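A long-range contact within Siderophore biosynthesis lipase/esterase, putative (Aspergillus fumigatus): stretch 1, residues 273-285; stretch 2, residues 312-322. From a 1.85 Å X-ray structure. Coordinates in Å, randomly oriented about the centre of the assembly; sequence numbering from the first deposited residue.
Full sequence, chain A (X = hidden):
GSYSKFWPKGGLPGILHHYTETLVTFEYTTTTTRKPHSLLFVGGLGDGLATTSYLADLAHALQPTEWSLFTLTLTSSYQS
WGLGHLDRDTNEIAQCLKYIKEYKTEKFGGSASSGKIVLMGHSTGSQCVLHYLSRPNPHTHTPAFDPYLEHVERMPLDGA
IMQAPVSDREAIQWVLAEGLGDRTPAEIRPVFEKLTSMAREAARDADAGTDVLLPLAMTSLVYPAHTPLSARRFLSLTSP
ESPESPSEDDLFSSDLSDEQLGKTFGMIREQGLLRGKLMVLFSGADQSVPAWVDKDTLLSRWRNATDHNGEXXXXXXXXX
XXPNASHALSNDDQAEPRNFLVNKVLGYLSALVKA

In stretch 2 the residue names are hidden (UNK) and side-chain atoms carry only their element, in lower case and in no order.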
# COMPACT_ATOMS: atom_id res chain seq x y z
N LEU A 273 -20.70 16.39 10.94
CA LEU A 273 -20.30 15.41 9.92
C LEU A 273 -20.81 13.99 10.20
O LEU A 273 -20.38 13.04 9.53
CB LEU A 273 -18.78 15.42 9.75
CG LEU A 273 -18.17 16.73 9.25
CD1 LEU A 273 -16.65 16.65 9.31
CD2 LEU A 273 -18.62 17.06 7.83
N LEU A 274 -21.72 13.84 11.16
CA LEU A 274 -22.40 12.57 11.40
C LEU A 274 -23.90 12.81 11.55
O LEU A 274 -24.39 13.12 12.64
CB LEU A 274 -21.84 11.88 12.66
CG LEU A 274 -22.44 10.53 13.08
CD1 LEU A 274 -22.44 9.53 11.94
CD2 LEU A 274 -21.70 9.97 14.28
N ARG A 275 -24.63 12.66 10.44
CA ARG A 275 -26.10 12.67 10.46
C ARG A 275 -26.62 11.24 10.61
O ARG A 275 -27.29 10.69 9.73
CB ARG A 275 -26.70 13.40 9.24
CG ARG A 275 -26.26 12.94 7.86
CD ARG A 275 -27.30 13.29 6.81
NE ARG A 275 -26.87 12.96 5.45
CZ ARG A 275 -26.07 13.71 4.69
NH1 ARG A 275 -25.59 14.88 5.12
NH2 ARG A 275 -25.75 13.29 3.47
N GLY A 276 -26.32 10.66 11.76
CA GLY A 276 -26.62 9.27 12.06
C GLY A 276 -26.02 8.87 13.40
O GLY A 276 -25.75 9.74 14.24
N LYS A 277 -25.78 7.57 13.58
CA LYS A 277 -25.33 7.03 14.87
C LYS A 277 -23.86 6.63 14.85
O LYS A 277 -23.33 6.23 13.82
CB LYS A 277 -26.18 5.82 15.26
CG LYS A 277 -27.69 6.02 15.15
CD LYS A 277 -28.24 6.96 16.21
CE LYS A 277 -28.71 6.21 17.44
NZ LYS A 277 -28.74 7.09 18.64
N LEU A 278 -23.20 6.76 16.01
CA LEU A 278 -21.86 6.23 16.22
C LEU A 278 -21.96 4.92 17.00
O LEU A 278 -22.37 4.93 18.16
CB LEU A 278 -20.98 7.22 17.00
CG LEU A 278 -19.58 6.73 17.42
CD1 LEU A 278 -18.72 6.41 16.20
CD2 LEU A 278 -18.90 7.76 18.30
N MET A 279 -21.60 3.81 16.36
CA MET A 279 -21.56 2.50 17.03
C MET A 279 -20.12 2.08 17.30
O MET A 279 -19.32 1.95 16.37
CB MET A 279 -22.27 1.43 16.21
CG MET A 279 -22.46 0.12 16.97
SD MET A 279 -23.58 -1.05 16.18
CE MET A 279 -22.63 -1.49 14.73
N VAL A 280 -19.80 1.85 18.57
CA VAL A 280 -18.51 1.32 18.99
C VAL A 280 -18.67 -0.16 19.35
O VAL A 280 -19.54 -0.52 20.14
CB VAL A 280 -17.93 2.10 20.19
CG1 VAL A 280 -16.60 1.51 20.65
CG2 VAL A 280 -17.76 3.57 19.82
N LEU A 281 -17.83 -1.01 18.75
CA LEU A 281 -17.84 -2.45 19.01
C LEU A 281 -16.53 -2.86 19.67
O LEU A 281 -15.53 -3.10 18.98
CB LEU A 281 -18.05 -3.23 17.71
CG LEU A 281 -19.34 -2.98 16.94
CD1 LEU A 281 -19.33 -3.75 15.63
CD2 LEU A 281 -20.57 -3.36 17.76
N PHE A 282 -16.53 -2.93 21.00
CA PHE A 282 -15.38 -3.45 21.75
C PHE A 282 -15.30 -4.96 21.65
O PHE A 282 -16.31 -5.64 21.44
CB PHE A 282 -15.45 -3.08 23.24
CG PHE A 282 -14.83 -1.74 23.60
CD1 PHE A 282 -13.96 -1.05 22.76
CD2 PHE A 282 -15.11 -1.20 24.85
CE1 PHE A 282 -13.41 0.16 23.14
CE2 PHE A 282 -14.55 0.01 25.24
CZ PHE A 282 -13.71 0.69 24.39
N SER A 283 -14.09 -5.48 21.83
CA SER A 283 -13.84 -6.91 21.88
C SER A 283 -13.72 -7.32 23.35
O SER A 283 -12.90 -6.77 24.08
CB SER A 283 -12.57 -7.25 21.09
OG SER A 283 -12.80 -7.12 19.70
N GLY A 284 -14.56 -8.26 23.77
CA GLY A 284 -14.63 -8.69 25.17
C GLY A 284 -13.40 -9.37 25.72
O GLY A 284 -13.07 -9.22 26.90
N ALA A 285 -12.71 -10.11 24.85
CA ALA A 285 -11.44 -10.75 25.19
C ALA A 285 -10.28 -10.08 24.45
O ALA A 285 -9.35 -10.76 24.00
CB ALA A 285 -11.51 -12.24 24.86
N UNK A 312 -27.92 15.14 23.50
CA UNK A 312 -28.05 14.56 22.16
C UNK A 312 -28.22 13.04 22.23
O UNK A 312 -28.09 12.44 23.30
c UNK A 312 -26.83 14.92 21.32
N UNK A 313 -28.51 12.43 21.08
CA UNK A 313 -28.66 10.98 20.96
C UNK A 313 -27.85 10.47 19.75
O UNK A 313 -28.36 9.74 18.91
c UNK A 313 -30.13 10.61 20.83
N UNK A 314 -26.58 10.88 19.70
CA UNK A 314 -25.68 10.51 18.61
C UNK A 314 -25.14 9.10 18.80
O UNK A 314 -25.10 8.31 17.86
c UNK A 314 -24.52 11.53 18.48
c UNK A 314 -24.13 14.06 18.30
c UNK A 314 -25.08 12.90 18.09
c UNK A 314 -23.49 11.07 17.44
N UNK A 315 -24.70 8.80 20.02
CA UNK A 315 -24.20 7.47 20.38
C UNK A 315 -25.25 6.39 20.11
O UNK A 315 -26.41 6.54 20.49
n UNK A 315 -22.93 4.10 23.16
c UNK A 315 -20.43 3.89 22.99
c UNK A 315 -19.39 5.87 22.05
c UNK A 315 -21.79 5.83 22.31
c UNK A 315 -21.67 4.53 22.85
c UNK A 315 -23.18 6.16 22.32
c UNK A 315 -19.31 4.57 22.59
c UNK A 315 -23.80 7.44 21.85
c UNK A 315 -20.63 6.51 21.91
c UNK A 315 -23.83 5.09 22.84
N UNK A 316 -24.83 5.31 19.45
CA UNK A 316 -25.71 4.17 19.21
C UNK A 316 -25.75 3.35 20.49
O UNK A 316 -24.72 2.83 20.92
c UNK A 316 -26.30 2.45 17.43
c UNK A 316 -25.20 3.32 18.04
o UNK A 316 -26.28 2.24 16.21
o UNK A 316 -27.18 1.96 18.18
N UNK A 317 -26.94 3.22 21.08
CA UNK A 317 -27.13 2.39 22.28
C UNK A 317 -26.74 0.92 22.06
O UNK A 317 -26.34 0.25 23.01
c UNK A 317 -31.01 1.81 22.59
o UNK A 317 -31.26 2.61 23.52
c UNK A 317 -28.58 2.50 22.80
c UNK A 317 -29.64 1.83 21.93
o UNK A 317 -31.86 0.99 22.16
N UNK A 318 -26.84 0.45 20.82
CA UNK A 318 -26.39 -0.89 20.44
C UNK A 318 -24.86 -1.10 20.44
O UNK A 318 -24.40 -2.20 20.17
c UNK A 318 -26.97 -1.29 19.07
c UNK A 318 -28.48 -1.51 19.10
o UNK A 318 -29.02 -2.02 20.08
n UNK A 318 -29.15 -1.12 18.03
N UNK A 319 -24.09 -0.04 20.73
CA UNK A 319 -22.67 -0.18 21.06
C UNK A 319 -22.49 -1.06 22.29
O UNK A 319 -23.34 -1.07 23.19
c UNK A 319 -22.05 1.19 21.36
o UNK A 319 -22.20 2.07 20.26
N UNK A 320 -21.39 -1.79 22.32
CA UNK A 320 -21.12 -2.69 23.43
C UNK A 320 -19.84 -3.48 23.29
O UNK A 320 -18.95 -3.12 22.52
N UNK A 321 -19.77 -4.57 24.05
CA UNK A 321 -18.57 -5.38 24.19
C UNK A 321 -18.90 -6.78 23.69
O UNK A 321 -19.66 -7.51 24.34
c UNK A 321 -18.10 -5.39 25.66
c UNK A 321 -16.87 -6.27 25.85
c UNK A 321 -17.79 -3.95 26.12
c UNK A 321 -17.56 -3.80 27.61
N UNK A 322 -18.34 -7.16 22.54
CA UNK A 322 -18.63 -8.45 21.90
C UNK A 322 -18.07 -9.57 22.79
O UNK A 322 -16.87 -9.58 23.07
c UNK A 322 -19.85 -7.33 19.17
c UNK A 322 -18.39 -7.42 19.54
c UNK A 322 -18.37 -9.92 19.85
c UNK A 322 -17.99 -8.58 20.48
O HOH W 1 -29.07 4.72 20.21

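Position 312 carries one side-chain carbon and lies beyond reach of stretch 1; a lone CB makes it Ala 312. Position 313 again has a single carbon, and its backbone O accepts a hydrogen bond from Lys 277 NZ at 2.7 Å, a role that asks nothing of the side chain: Ala 313.

Position 314 has four carbons, forked at the first, with one arm two carbons long; the fork touches Leu 274, and the backbone O receives Leu 278 N at 3.1 Å. This is Ile 314, an apolar branched chain suited to packing its CG2 on Leu 274 CD2 at 3.8 Å.

At position 315 one carbon leads into fused five- and six-membered rings holding eight carbons and one nitrogen, which touch Leu 278 and Val 280. The backbone O takes a second hydrogen bond from Lys 277 NZ, at 3.0 Å. Only tryptophan has such rings. Although CA-to-CB points away, the long indole of Trp 315 comes back: CH2 lies 3.3 Å from Val 280 CG2, and CE3 4.2 Å from Leu 278 CD2.

Position 316 has two carbons, the second bearing two oxygens, and points toward stretch 1, its CB 3.9 Å from Met 279 CB: Asp 316. Its N donates to Leu 278 O at 2.8 Å. The short carboxylate also suits the type I turn it opens, because OD1 accepts the N of position 318 at 3.1 Å.

Position 317 has three carbons, the third carrying two oxygens, and touches nothing on stretch 1. It is Glu 317, exposed within the turn, where a charged chain is easily solvated. Position 318 has two carbons, and its CB approaches Met 279 SD at 4.5 Å; one oxygen and one nitrogen on the second carbon make an amide, hence Asn 318.

Position 319 has one carbon and one oxygen, which meets Val 280 N: Ser 319. Its OG accepts Val 280 N at 2.9 Å and donates to Asp 316 O at 2.7 Å, so a hydroxyl serves both strand and turn.

Position 320 has no side-chain atoms; its N donates to Val 280 O at 3.1 Å. It is Gly 320, whose phi/psi of 178/-161 glycine adopts easily.

Position 321, four carbons forked at the first, touches Phe 282: Ile 321, whose apolar CG1 lies at the ring's edge, 3.8 Å from Phe 282 CB. Position 322 has the same fork and meets Leu 281: Ile 322, its apolar CD1 4.3 Å from Leu 281 CD2, on the face shared with Leu 281, opposite that of Phe 282 and Ile 321.

The contact joins a single bridge at Leu 278 and Trp 315 to a parallel ladder beginning at Leu 281 and Gly 320. The turn absorbs the two-residue register shift, and Ser 319 OG accepts Val 280 N between the ladders. Hydrogen bonds from Phe 282 N to Gly 320 O (2.9 Å), Ile 322 N to Phe 282 O (2.8 Å) and Gly 284 N to Ile 322 O (2.8 Å) carry the ladder on.

Stretch 2 312-322: AAIWDENSGII
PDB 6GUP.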